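Local atomic coordinates of integral membrane indolylacetylinositol arabinosyltransferase EmbC (Mycolicibacterium smegmatis, PDB entry 7BVE), a protein that probably transfers arabinose units in the membrane to build the arabinan of the mycobacterial cell wall, and is bound here by the drug ethambutol. Residues 57-62 / 981-986; 182-187 / 1017-1022; 257-262 / 363-368; 756-761 / 849-854; 876-881 / 921-926. One frame throughout, in Å; residues are numbered along the deposited sequence.

Contact 1: 57-62 / 981-986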
# COMPACT_ATOMS: atom_id res chain seq x y z
N ASP A 57 31.38 -11.60 32.68
CA ASP A 57 30.20 -11.41 31.85
C ASP A 57 29.71 -9.98 32.05
O ASP A 57 29.10 -9.67 33.07
CB ASP A 57 29.13 -12.42 32.23
CG ASP A 57 28.11 -12.61 31.15
OD1 ASP A 57 28.21 -11.92 30.12
OD2 ASP A 57 27.22 -13.46 31.32
N ALA A 58 29.96 -9.12 31.06
CA ALA A 58 29.64 -7.69 31.16
C ALA A 58 29.03 -7.21 29.85
O ALA A 58 29.72 -6.62 29.02
CB ALA A 58 30.90 -6.89 31.50
N PRO A 59 27.73 -7.43 29.65
CA PRO A 59 27.13 -7.11 28.35
C PRO A 59 26.81 -5.62 28.25
O PRO A 59 25.97 -5.11 28.98
CB PRO A 59 25.85 -7.95 28.34
CG PRO A 59 26.03 -8.93 29.41
CD PRO A 59 26.83 -8.26 30.45
N LEU A 60 27.46 -4.95 27.32
CA LEU A 60 27.31 -3.51 27.15
C LEU A 60 26.04 -3.20 26.37
O LEU A 60 25.69 -3.93 25.44
CB LEU A 60 28.54 -2.94 26.45
CG LEU A 60 29.74 -2.47 27.27
CD1 LEU A 60 30.43 -3.57 28.00
CD2 LEU A 60 30.73 -1.84 26.36
N ILE A 61 25.36 -2.12 26.74
CA ILE A 61 24.09 -1.80 26.09
C ILE A 61 24.31 -0.92 24.86
O ILE A 61 23.53 -0.98 23.91
CB ILE A 61 23.11 -1.16 27.11
CG1 ILE A 61 21.70 -1.07 26.55
CG2 ILE A 61 23.54 0.20 27.55
CD1 ILE A 61 20.67 -0.70 27.56
N GLY A 62 25.38 -0.13 24.82
CA GLY A 62 25.71 0.65 23.65
C GLY A 62 26.49 -0.10 22.60
O GLY A 62 26.87 0.49 21.59
N TYR A 981 25.10 1.02 34.46
CA TYR A 981 26.19 1.86 33.96
C TYR A 981 26.62 1.43 32.57
O TYR A 981 27.80 1.29 32.29
CB TYR A 981 27.39 1.85 34.89
CG TYR A 981 27.14 2.43 36.25
CD1 TYR A 981 26.82 3.76 36.40
CD2 TYR A 981 27.32 1.67 37.39
CE1 TYR A 981 26.60 4.30 37.64
CE2 TYR A 981 27.11 2.21 38.64
CZ TYR A 981 26.75 3.52 38.76
OH TYR A 981 26.54 4.07 40.00
N GLY A 982 25.66 1.20 31.69
CA GLY A 982 25.96 0.68 30.39
C GLY A 982 26.00 -0.82 30.30
O GLY A 982 25.96 -1.36 29.20
N VAL A 983 26.05 -1.52 31.43
CA VAL A 983 26.10 -2.97 31.49
C VAL A 983 24.72 -3.48 31.88
O VAL A 983 24.11 -2.96 32.81
CB VAL A 983 27.16 -3.42 32.51
CG1 VAL A 983 27.19 -4.91 32.64
CG2 VAL A 983 28.52 -2.92 32.10
N VAL A 984 24.22 -4.48 31.17
CA VAL A 984 22.88 -4.99 31.40
C VAL A 984 22.94 -6.23 32.28
O VAL A 984 23.99 -6.82 32.50
CB VAL A 984 22.12 -5.28 30.09
CG1 VAL A 984 22.13 -4.10 29.19
CG2 VAL A 984 22.67 -6.48 29.41
N GLU A 985 21.78 -6.64 32.79
CA GLU A 985 21.64 -7.84 33.61
C GLU A 985 21.20 -8.98 32.70
O GLU A 985 20.32 -8.79 31.85
CB GLU A 985 20.63 -7.62 34.72
CG GLU A 985 20.58 -8.74 35.73
CD GLU A 985 19.52 -8.51 36.77
OE1 GLU A 985 18.74 -7.54 36.63
OE2 GLU A 985 19.47 -9.28 37.75
N VAL A 986 21.80 -10.15 32.88
CA VAL A 986 21.59 -11.27 31.97
C VAL A 986 20.26 -11.93 32.31
O VAL A 986 20.08 -12.39 33.45
CB VAL A 986 22.75 -12.27 32.07
CG1 VAL A 986 22.56 -13.39 31.09
CG2 VAL A 986 24.06 -11.56 31.84
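Two backbone hydrogen bonds join the loops 57-62 and 981-986, and both run nearly along the C=O axis of the acceptor. Val984 N gives to Pro59 O at 2.9 Å with an N-H...O angle of 162°, and Ile61 N gives to Gly982 O at 2.6 Å. Flanking Leu60 and Val983, whose CA atoms are 4.5 Å apart, these two bonds make a single beta bridge of that pair. Each carbonyl also takes a CA-H contact, Pro59 O from Val983 CA and Gly982 O from Leu60 CA. Around this polar centre lie the branched side chains. Val984 spreads its two methyls, CG2 meeting Pro59 CB at 3.7 Å and CG1 meeting Ile61 CB at 3.7 Å, so that it straddles the bonded carbonyl of Pro59. The Pro59 ring crosses Val983 and Val986 at about right angles, with its CG 4.1 Å from Val986 CG2. Gly982, at a positive phi of 89°, turns the chain into the bridge. Outward, Leu1019 of helix 1016-1019 packs on Asp57, Pro59 and Val986, while Ala58 leans on Leu45 of strand 38-46, seating the bridge between the concanavalin-like and C-terminal regions.

Contact 2: 182-187 / 1017-1022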
# COMPACT_ATOMS: atom_id res chain seq x y z
N GLN A 182 32.26 -5.59 19.36
CA GLN A 182 31.18 -5.68 20.32
C GLN A 182 31.60 -6.53 21.51
O GLN A 182 32.22 -7.58 21.35
CB GLN A 182 29.92 -6.25 19.66
CG GLN A 182 28.76 -6.43 20.61
CD GLN A 182 27.48 -6.79 19.92
OE1 GLN A 182 27.41 -6.87 18.70
NE2 GLN A 182 26.44 -7.04 20.70
N ILE A 183 31.27 -6.06 22.71
CA ILE A 183 31.67 -6.70 23.96
C ILE A 183 30.43 -7.20 24.67
O ILE A 183 29.48 -6.44 24.89
CB ILE A 183 32.45 -5.72 24.85
CG1 ILE A 183 33.73 -5.29 24.15
CG2 ILE A 183 32.80 -6.36 26.15
CD1 ILE A 183 34.44 -4.18 24.84
N VAL A 184 30.41 -8.49 25.00
CA VAL A 184 29.36 -9.09 25.83
C VAL A 184 30.02 -9.76 27.03
O VAL A 184 29.38 -10.54 27.74
CB VAL A 184 28.49 -10.09 25.05
CG1 VAL A 184 27.75 -9.41 23.93
CG2 VAL A 184 29.32 -11.20 24.51
N GLY A 185 31.28 -9.45 27.27
CA GLY A 185 32.02 -10.05 28.36
C GLY A 185 33.44 -10.29 27.91
O GLY A 185 33.77 -9.92 26.80
N VAL A 186 34.29 -10.89 28.74
CA VAL A 186 35.64 -11.24 28.34
C VAL A 186 35.84 -12.71 28.64
O VAL A 186 35.90 -13.10 29.81
CB VAL A 186 36.70 -10.38 29.04
CG1 VAL A 186 38.09 -10.84 28.65
CG2 VAL A 186 36.54 -8.92 28.70
N PHE A 187 35.94 -13.53 27.60
CA PHE A 187 35.95 -14.97 27.73
C PHE A 187 37.32 -15.52 27.35
O PHE A 187 38.08 -14.88 26.63
CB PHE A 187 34.88 -15.58 26.83
CG PHE A 187 33.52 -15.05 27.09
CD1 PHE A 187 32.80 -15.42 28.20
CD2 PHE A 187 32.94 -14.16 26.21
CE1 PHE A 187 31.56 -14.91 28.44
CE2 PHE A 187 31.70 -13.65 26.44
CZ PHE A 187 31.01 -14.03 27.54
N GLU A 1017 21.61 -12.65 21.44
CA GLU A 1017 21.93 -13.45 20.27
C GLU A 1017 23.34 -14.01 20.33
O GLU A 1017 23.61 -15.07 19.77
CB GLU A 1017 21.73 -12.59 19.02
CG GLU A 1017 21.83 -13.29 17.70
CD GLU A 1017 21.57 -12.35 16.54
OE1 GLU A 1017 21.38 -11.14 16.79
OE2 GLU A 1017 21.56 -12.81 15.39
N LEU A 1018 24.25 -13.32 21.02
CA LEU A 1018 25.64 -13.73 21.14
C LEU A 1018 25.98 -14.36 22.48
O LEU A 1018 26.91 -15.15 22.55
CB LEU A 1018 26.56 -12.53 20.93
CG LEU A 1018 26.51 -11.85 19.58
CD1 LEU A 1018 27.43 -10.67 19.58
CD2 LEU A 1018 26.89 -12.81 18.50
N LEU A 1019 25.26 -14.01 23.53
CA LEU A 1019 25.66 -14.41 24.87
C LEU A 1019 24.97 -15.68 25.33
O LEU A 1019 25.57 -16.47 26.06
CB LEU A 1019 25.36 -13.27 25.84
CG LEU A 1019 25.79 -13.43 27.29
CD1 LEU A 1019 27.28 -13.52 27.37
CD2 LEU A 1019 25.29 -12.28 28.09
N LEU A 1020 23.73 -15.91 24.90
CA LEU A 1020 22.86 -16.94 25.43
C LEU A 1020 22.34 -17.81 24.29
O LEU A 1020 22.25 -17.38 23.14
CB LEU A 1020 21.67 -16.30 26.15
CG LEU A 1020 21.95 -15.39 27.33
CD1 LEU A 1020 20.71 -14.67 27.73
CD2 LEU A 1020 22.47 -16.18 28.50
N ARG A 1021 21.99 -19.05 24.63
CA ARG A 1021 21.32 -19.94 23.68
C ARG A 1021 19.90 -20.23 24.15
O ARG A 1021 19.66 -20.39 25.36
CB ARG A 1021 22.11 -21.24 23.50
CG ARG A 1021 22.35 -22.01 24.75
CD ARG A 1021 23.12 -23.28 24.52
NE ARG A 1021 23.29 -23.99 25.78
CZ ARG A 1021 23.88 -25.17 25.89
NH1 ARG A 1021 24.36 -25.78 24.82
NH2 ARG A 1021 23.98 -25.75 27.08
N PRO A 1022 18.91 -20.28 23.26
CA PRO A 1022 17.53 -20.47 23.69
C PRO A 1022 17.12 -21.94 23.71
O PRO A 1022 17.79 -22.81 23.17
CB PRO A 1022 16.74 -19.70 22.63
CG PRO A 1022 17.56 -19.84 21.42
CD PRO A 1022 18.99 -19.82 21.87
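Leu1018 and Leu1019, the last two residues of the short helix 1016-1019, each present CD1 to the loop 182-187, but against different partners: an amide tip and a ring edge. Leu1018 meets Gln182 tip to tip: the glutamine is extended, with CG anti to the backbone N (chi1 178°), and its amide carbon CD lies 3.9 Å from Leu1018 CD1. OE1 and NE2 of Gln182 are just as near to that methyl, so it abuts the whole amide head. The amide is anchored by NE2, which donates to the carbonyl of Gly1014. Leu1019, with CG anti to its backbone N (chi1 -175°), crosses Phe187 at about a right angle and puts CD1 at the ring edge, near the ring plane, 3.8 Å from Phe187 CZ. The same methyl lies 3.7 Å from the backbone O of Val184. All five touching residues are buried, and the contact is mostly apolar packing, with methyls also against an amide and a carbonyl oxygen; it sets a concanavalin-like-domain loop against the helix-to-strand corner of the C-terminal domain, where strand 1020-1029 starts. Val184 fills the middle, its CG2 4.2 Å from Leu1019 CD1 and also in plane at the Phe187 ring edge. Gly185, at phi 142°, has no CB to crowd the Phe187 ring. Beyond the pair, that ring meets Tyr1047 with planes roughly perpendicular, and the loop backbone bonds to Thr94, Ser93 and Arg105.

Contact 3: 257-262 / 363-368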
# COMPACT_ATOMS: atom_id res chain seq x y z
N THR A 257 -26.45 15.07 34.81
CA THR A 257 -27.59 14.89 33.92
C THR A 257 -27.62 13.42 33.52
O THR A 257 -26.70 12.67 33.84
CB THR A 257 -27.45 15.82 32.69
OG1 THR A 257 -26.22 15.54 32.02
CG2 THR A 257 -27.46 17.26 33.12
N PRO A 258 -28.70 12.96 32.86
CA PRO A 258 -28.68 11.58 32.33
C PRO A 258 -27.61 11.30 31.28
O PRO A 258 -27.07 10.19 31.25
CB PRO A 258 -30.09 11.43 31.76
CG PRO A 258 -30.91 12.25 32.64
CD PRO A 258 -30.09 13.44 32.99
N LEU A 259 -27.29 12.27 30.42
CA LEU A 259 -26.28 12.04 29.39
C LEU A 259 -24.89 11.92 29.99
O LEU A 259 -24.05 11.14 29.51
CB LEU A 259 -26.34 13.16 28.36
CG LEU A 259 -25.41 13.09 27.16
CD1 LEU A 259 -25.70 11.84 26.36
CD2 LEU A 259 -25.61 14.30 26.33
N ASP A 260 -24.63 12.66 31.08
CA ASP A 260 -23.36 12.56 31.77
C ASP A 260 -23.21 11.20 32.45
O ASP A 260 -22.13 10.61 32.43
CB ASP A 260 -23.24 13.67 32.80
CG ASP A 260 -23.18 15.04 32.17
OD1 ASP A 260 -22.70 15.15 31.03
OD2 ASP A 260 -23.62 16.01 32.82
N GLY A 261 -24.31 10.69 33.01
CA GLY A 261 -24.28 9.37 33.61
C GLY A 261 -24.09 8.27 32.58
O GLY A 261 -23.39 7.29 32.84
N LEU A 262 -24.66 8.44 31.39
CA LEU A 262 -24.46 7.45 30.33
C LEU A 262 -23.02 7.43 29.84
O LEU A 262 -22.43 6.36 29.69
CB LEU A 262 -25.42 7.73 29.18
CG LEU A 262 -25.39 6.71 28.05
CD1 LEU A 262 -25.78 5.35 28.56
CD2 LEU A 262 -26.33 7.15 26.98
N ALA A 363 -27.36 18.26 19.55
CA ALA A 363 -25.96 18.66 19.59
C ALA A 363 -25.23 17.98 20.73
O ALA A 363 -24.10 17.50 20.56
CB ALA A 363 -25.85 20.17 19.71
N ALA A 364 -25.87 17.88 21.90
CA ALA A 364 -25.26 17.21 23.05
C ALA A 364 -25.10 15.72 22.81
O ALA A 364 -24.06 15.14 23.13
CB ALA A 364 -26.10 17.47 24.29
N TRP A 365 -26.11 15.08 22.22
CA TRP A 365 -26.02 13.64 21.99
C TRP A 365 -25.00 13.30 20.91
O TRP A 365 -24.25 12.33 21.06
CB TRP A 365 -27.41 13.08 21.66
CG TRP A 365 -28.24 12.94 22.90
CD1 TRP A 365 -29.05 13.87 23.44
CD2 TRP A 365 -28.35 11.78 23.74
NE1 TRP A 365 -29.65 13.39 24.58
CE2 TRP A 365 -29.24 12.11 24.77
CE3 TRP A 365 -27.79 10.51 23.71
CZ2 TRP A 365 -29.57 11.21 25.77
CZ3 TRP A 365 -28.11 9.62 24.71
CH2 TRP A 365 -29.00 9.97 25.72
N THR A 366 -24.89 14.10 19.85
CA THR A 366 -23.87 13.76 18.86
C THR A 366 -22.47 14.19 19.29
O THR A 366 -21.48 13.59 18.84
CB THR A 366 -24.21 14.32 17.49
OG1 THR A 366 -23.26 13.84 16.54
CG2 THR A 366 -24.11 15.76 17.49
N ALA A 367 -22.34 15.17 20.19
CA ALA A 367 -21.04 15.50 20.73
C ALA A 367 -20.54 14.38 21.64
O ALA A 367 -19.37 13.98 21.55
CB ALA A 367 -21.10 16.81 21.49
N ALA A 368 -21.42 13.84 22.48
CA ALA A 368 -21.10 12.67 23.28
C ALA A 368 -20.76 11.47 22.42
O ALA A 368 -19.85 10.70 22.74
CB ALA A 368 -22.26 12.35 24.22
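Helical segments 258-262 and 363-368 run almost parallel, their N-to-C directions 10° apart and their axes 11.1 Å from each other at closest approach. That wide spacing is bridged by long side chains. Leu259 does most of the work: its CG stands anti to the backbone N (chi1 -177°), which carries both methyls across the gap. CD1 sits over one face of the Trp365 indole, 3.5 Å from the centroid of the six-membered ring and only 8° off its normal, a well-centred CH-pi contact. The other methyl, CD2, rests against Ala364, 3.8 Å from its CB, and Ala368 CB approaches CD1 at 4.1 Å. The two alanine methyls flank the leucine branch beside the indole. One turn on, Leu262 crosses the indole at about a right angle, its CD2 3.8 Å from Trp365 CZ3. Thr257 caps the start of the first helix: OG1 takes a weak bond from Asp260 N at 3.4 Å and donates a hydrogen bond to Asp260 OD2 at 2.8 Å, from above the carboxylate plane. The same carboxylate forms a salt bridge with Arg347 and a hydrogen bond with Trp342 NE1. Trp694 of helix 688-710 touches Leu262 and Ala368. Such packing of near-parallel helices through leucine, alanine and tryptophan is in keeping with the helical membrane bundle of this GT-C-clan glycosyltransferase, helix 258-272 being a predicted transmembrane span.

Contact 4: 756-761 / 849-854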
# COMPACT_ATOMS: atom_id res chain seq x y z
N GLN A 756 10.86 -50.66 20.89
CA GLN A 756 10.02 -50.86 19.71
C GLN A 756 8.44 -50.82 20.04
O GLN A 756 7.58 -51.05 19.17
CB GLN A 756 10.47 -52.17 19.05
CG GLN A 756 9.93 -52.47 17.65
CD GLN A 756 10.24 -51.36 16.66
OE1 GLN A 756 9.37 -50.55 16.34
NE2 GLN A 756 11.47 -51.33 16.17
N ALA A 757 8.02 -50.49 21.27
CA ALA A 757 6.59 -50.48 21.61
C ALA A 757 5.83 -49.33 20.97
O ALA A 757 4.60 -49.33 21.02
CB ALA A 757 6.41 -50.43 23.12
N LEU A 758 6.52 -48.35 20.39
CA LEU A 758 5.82 -47.35 19.59
C LEU A 758 5.31 -47.95 18.29
O LEU A 758 4.13 -47.82 17.95
CB LEU A 758 6.72 -46.14 19.32
CG LEU A 758 6.09 -45.05 18.47
CD1 LEU A 758 4.83 -44.52 19.10
CD2 LEU A 758 7.07 -43.93 18.26
N GLY A 759 6.20 -48.57 17.52
CA GLY A 759 5.78 -49.32 16.35
C GLY A 759 5.67 -50.81 16.62
O GLY A 759 6.42 -51.60 16.05
N ALA A 760 4.75 -51.20 17.50
CA ALA A 760 4.78 -52.57 18.02
C ALA A 760 4.18 -53.56 17.03
O ALA A 760 4.87 -54.47 16.56
CB ALA A 760 4.03 -52.63 19.35
N VAL A 761 2.90 -53.41 16.72
CA VAL A 761 2.18 -54.45 16.00
C VAL A 761 2.09 -54.21 14.50
O VAL A 761 1.91 -55.17 13.74
CB VAL A 761 0.77 -54.65 16.60
CG1 VAL A 761 0.87 -55.15 18.02
CG2 VAL A 761 -0.03 -53.36 16.55
N ALA A 849 1.31 -50.05 20.46
CA ALA A 849 0.96 -51.03 21.49
C ALA A 849 -0.13 -50.45 22.38
O ALA A 849 -0.59 -49.32 22.19
CB ALA A 849 2.19 -51.42 22.30
N TRP A 850 -0.56 -51.21 23.38
CA TRP A 850 -1.56 -50.73 24.32
C TRP A 850 -0.86 -50.07 25.49
O TRP A 850 0.04 -50.66 26.10
CB TRP A 850 -2.46 -51.87 24.80
CG TRP A 850 -3.32 -52.42 23.72
CD1 TRP A 850 -3.12 -53.56 23.02
CD2 TRP A 850 -4.52 -51.83 23.19
NE1 TRP A 850 -4.13 -53.74 22.10
CE2 TRP A 850 -5.00 -52.68 22.19
CE3 TRP A 850 -5.23 -50.66 23.48
CZ2 TRP A 850 -6.15 -52.41 21.47
CZ3 TRP A 850 -6.38 -50.39 22.76
CH2 TRP A 850 -6.83 -51.26 21.77
N TYR A 851 -1.24 -48.83 25.81
CA TYR A 851 -0.66 -48.08 26.90
C TYR A 851 -1.65 -47.97 28.05
O TYR A 851 -2.81 -47.61 27.83
CB TYR A 851 -0.25 -46.68 26.46
CG TYR A 851 0.92 -46.65 25.51
CD1 TYR A 851 2.21 -46.87 25.98
CD2 TYR A 851 0.74 -46.37 24.17
CE1 TYR A 851 3.28 -46.84 25.12
CE2 TYR A 851 1.81 -46.34 23.31
CZ TYR A 851 3.08 -46.57 23.79
OH TYR A 851 4.15 -46.54 22.95
N ARG A 852 -1.18 -48.27 29.26
CA ARG A 852 -2.02 -48.19 30.44
C ARG A 852 -2.33 -46.73 30.78
O ARG A 852 -1.46 -45.86 30.73
CB ARG A 852 -1.30 -48.85 31.62
CG ARG A 852 -2.07 -48.89 32.91
CD ARG A 852 -3.20 -49.87 32.83
NE ARG A 852 -2.72 -51.25 32.77
CZ ARG A 852 -3.49 -52.29 32.46
NH1 ARG A 852 -2.97 -53.51 32.43
NH2 ARG A 852 -4.77 -52.11 32.19
N LEU A 853 -3.61 -46.46 31.12
CA LEU A 853 -4.04 -45.14 31.56
C LEU A 853 -4.05 -45.05 33.08
O LEU A 853 -4.35 -46.03 33.77
CB LEU A 853 -5.43 -44.78 31.03
CG LEU A 853 -5.55 -44.41 29.56
CD1 LEU A 853 -7.00 -44.27 29.20
CD2 LEU A 853 -4.85 -43.10 29.35
N PRO A 854 -3.74 -43.88 33.64
CA PRO A 854 -3.64 -43.75 35.10
C PRO A 854 -5.01 -43.61 35.75
O PRO A 854 -6.05 -43.70 35.11
CB PRO A 854 -2.83 -42.46 35.27
CG PRO A 854 -2.20 -42.21 33.96
CD PRO A 854 -3.18 -42.71 32.96
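Ala849 forms the tight centre of this contact, lodged against the turn made by residues 757-760. Its CB lies 3.4 Å from Ala757 O and 3.7 Å from Ala760 CB, while the methyl of Ala757 stands further back, 4.4 Å from Ala849 CB. With methyl meeting methyl between them, the CA atoms of Ala760 and Ala849 are 5.4 Å apart. The polar component is modest: Ala849 N reaches Ala757 O at 3.4 Å with an angle of 138°, a weak hydrogen bond. Ser848 OG adds weak bonds of its own to the carbonyls of Ala757 and Leu758. Here a loop following strand 748-749 folds against the chain leading to strand 851-852, within an antiparallel beta sheet of the C-terminal domain, a family of the galactose-binding-domain-like (GBD) clan. Tyr851 closes the buried flank. With CG anti to the carbonyl carbon (chi1 -69°), its ring is directed back along the contact until OH lies 3.4 Å from Ala757 O and 3.8 Å from Leu758 CA; the ring is also packed against Pro749 and Pro943. Leu758 contributes less, sending its CB away from segment 849-854, with CD1 4.4 Å from the tyrosine OH. Ala760, partly exposed and leaning on Glu752, borders the tight centre, and the looser side begins beyond it with Val761, which is exposed and points its CB toward segment 849-854 without making contact. Trp850 turns its CB away from the loop, its side chain lying on Gln922 and Arg924 of strand 922-928.

Contact 5: 876-881 / 921-926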
# COMPACT_ATOMS: atom_id res chain seq x y z
N VAL A 876 -3.49 -38.61 12.53
CA VAL A 876 -3.10 -39.28 13.77
C VAL A 876 -4.30 -39.34 14.69
O VAL A 876 -4.98 -38.33 14.90
CB VAL A 876 -1.92 -38.55 14.44
CG1 VAL A 876 -1.43 -39.32 15.65
CG2 VAL A 876 -0.81 -38.30 13.45
N GLU A 877 -4.59 -40.52 15.23
CA GLU A 877 -5.75 -40.70 16.09
C GLU A 877 -5.37 -41.53 17.31
O GLU A 877 -4.29 -42.11 17.37
CB GLU A 877 -6.90 -41.40 15.35
CG GLU A 877 -7.48 -40.59 14.20
CD GLU A 877 -8.61 -41.30 13.52
OE1 GLU A 877 -8.92 -42.44 13.91
OE2 GLU A 877 -9.19 -40.72 12.58
N VAL A 878 -6.27 -41.56 18.28
CA VAL A 878 -6.13 -42.37 19.48
C VAL A 878 -7.21 -43.44 19.41
O VAL A 878 -8.30 -43.19 18.90
CB VAL A 878 -6.27 -41.51 20.76
CG1 VAL A 878 -6.06 -42.32 22.03
CG2 VAL A 878 -5.29 -40.38 20.73
N GLN A 879 -6.90 -44.64 19.89
CA GLN A 879 -7.85 -45.75 19.85
C GLN A 879 -7.94 -46.33 21.25
O GLN A 879 -7.09 -47.14 21.64
CB GLN A 879 -7.38 -46.77 18.82
CG GLN A 879 -8.40 -47.79 18.37
CD GLN A 879 -7.83 -48.66 17.28
OE1 GLN A 879 -6.64 -48.61 17.00
NE2 GLN A 879 -8.69 -49.44 16.63
N TRP A 880 -8.96 -45.93 22.02
CA TRP A 880 -9.04 -46.39 23.40
C TRP A 880 -9.89 -47.64 23.51
O TRP A 880 -10.76 -47.91 22.68
CB TRP A 880 -9.62 -45.31 24.31
CG TRP A 880 -11.06 -44.98 24.08
CD1 TRP A 880 -12.16 -45.59 24.62
CD2 TRP A 880 -11.57 -43.91 23.27
NE1 TRP A 880 -13.31 -44.99 24.18
CE2 TRP A 880 -12.97 -43.96 23.35
CE3 TRP A 880 -10.96 -42.94 22.49
CZ2 TRP A 880 -13.78 -43.05 22.66
CZ3 TRP A 880 -11.76 -42.04 21.82
CH2 TRP A 880 -13.15 -42.10 21.90
N ALA A 881 -9.68 -48.38 24.60
CA ALA A 881 -10.45 -49.59 24.85
C ALA A 881 -10.41 -49.88 26.34
O ALA A 881 -9.67 -49.26 27.10
CB ALA A 881 -9.90 -50.78 24.07
N THR A 921 -9.39 -47.76 29.57
CA THR A 921 -8.29 -48.15 30.43
C THR A 921 -6.99 -48.17 29.65
O THR A 921 -5.92 -47.88 30.20
CB THR A 921 -8.58 -49.52 31.05
OG1 THR A 921 -9.87 -49.49 31.69
CG2 THR A 921 -7.54 -49.90 32.09
N GLN A 922 -7.07 -48.49 28.36
CA GLN A 922 -5.89 -48.69 27.53
C GLN A 922 -6.08 -47.94 26.22
O GLN A 922 -7.17 -47.98 25.64
CB GLN A 922 -5.66 -50.18 27.25
CG GLN A 922 -5.46 -51.01 28.50
CD GLN A 922 -5.31 -52.47 28.20
OE1 GLN A 922 -5.31 -52.88 27.05
NE2 GLN A 922 -5.20 -53.28 29.25
N ILE A 923 -5.04 -47.25 25.76
CA ILE A 923 -5.10 -46.51 24.51
C ILE A 923 -4.03 -47.04 23.56
O ILE A 923 -3.18 -47.84 23.92
CB ILE A 923 -4.94 -44.99 24.71
CG1 ILE A 923 -3.58 -44.66 25.28
CG2 ILE A 923 -6.01 -44.46 25.62
CD1 ILE A 923 -3.27 -43.19 25.28
N ARG A 924 -4.08 -46.54 22.32
CA ARG A 924 -3.20 -47.02 21.26
C ARG A 924 -3.16 -45.98 20.16
O ARG A 924 -4.19 -45.42 19.80
CB ARG A 924 -3.70 -48.36 20.71
CG ARG A 924 -2.77 -49.01 19.71
CD ARG A 924 -3.24 -50.40 19.31
NE ARG A 924 -4.43 -50.40 18.48
CZ ARG A 924 -5.09 -51.50 18.13
NH1 ARG A 924 -4.68 -52.68 18.54
NH2 ARG A 924 -6.17 -51.41 17.37
N LEU A 925 -1.97 -45.69 19.67
CA LEU A 925 -1.82 -44.66 18.62
C LEU A 925 -2.15 -45.30 17.27
O LEU A 925 -2.16 -46.50 17.18
CB LEU A 925 -0.39 -44.13 18.64
CG LEU A 925 -0.08 -43.05 19.66
CD1 LEU A 925 1.38 -43.05 20.02
CD2 LEU A 925 -0.45 -41.70 19.11
N VAL A 926 -2.34 -44.48 16.24
CA VAL A 926 -2.71 -44.99 14.90
C VAL A 926 -2.27 -43.91 13.92
O VAL A 926 -2.51 -42.78 14.25
CB VAL A 926 -4.23 -45.12 14.84
CG1 VAL A 926 -4.75 -44.80 13.46
CG2 VAL A 926 -4.77 -46.44 15.34
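Gln879 OE1 is gripped side-on by two nitrogens along one edge of a guanidinium: Arg924 NH2 at 2.9 Å and NE at 3.2 Å. The oxygen lies in the guanidinium plane. Seen from the amide, whose plane is turned 68° from that of the arginine, both donors stand well above the carbonyl plane and not on a lone pair. Both side chains leave with CG anti to the backbone N and run side by side; Arg924 bends at chi3 (71°) to bring NE and NH2 round. NH1 has a weak bond to Asn889. The backbones are joined antiparallel. Glu877 N gives to Val926 O at 3.2 Å, nearly straight at 168°, and Gln879 N to Arg924 O at 2.8 Å. Towards the far end Ala881 N reaches Gln922 O at 2.7 Å, while Ala881 O accepts from both Thr921 N, at 2.9 Å, and Gln922 N, at 3.0 Å: two residues face one, a classic beta bulge. Glu877 directs its carboxylate to Ser894 OG. The apolar face is carried by Val878, whose CG1 meets Ile923 CB at 3.9 Å, and by Leu925. Strand 877-878 is paired on its other edge with 895-899, where Val878 touches Ile895 and Phe897, and strand 922-928 pairs on with 851-852, while helix 883-887 packs on Ala881 and Gln922.

Overall arrangement
Contacts 1 and 2 touch each other, their centres 10 Å apart, and both tie the concanavalin-like region to the C-terminal domain across more than 800 residues. Contact 1 relies on a backbone bridge and is partly buried, whereas contact 2 is wholly buried and mostly apolar. Contacts 4 and 5 lie 9 Å apart between centres and share a sheet, strands 851-852 and 922-928 being neighbours; the first is a buried contact of mostly small-residue packing, the second is partly buried and rich in hydrogen bonds. Contact 3, also partly buried, stands apart among the helices, about 54 Å between centres from contact 1, with leucine-on-tryptophan packing.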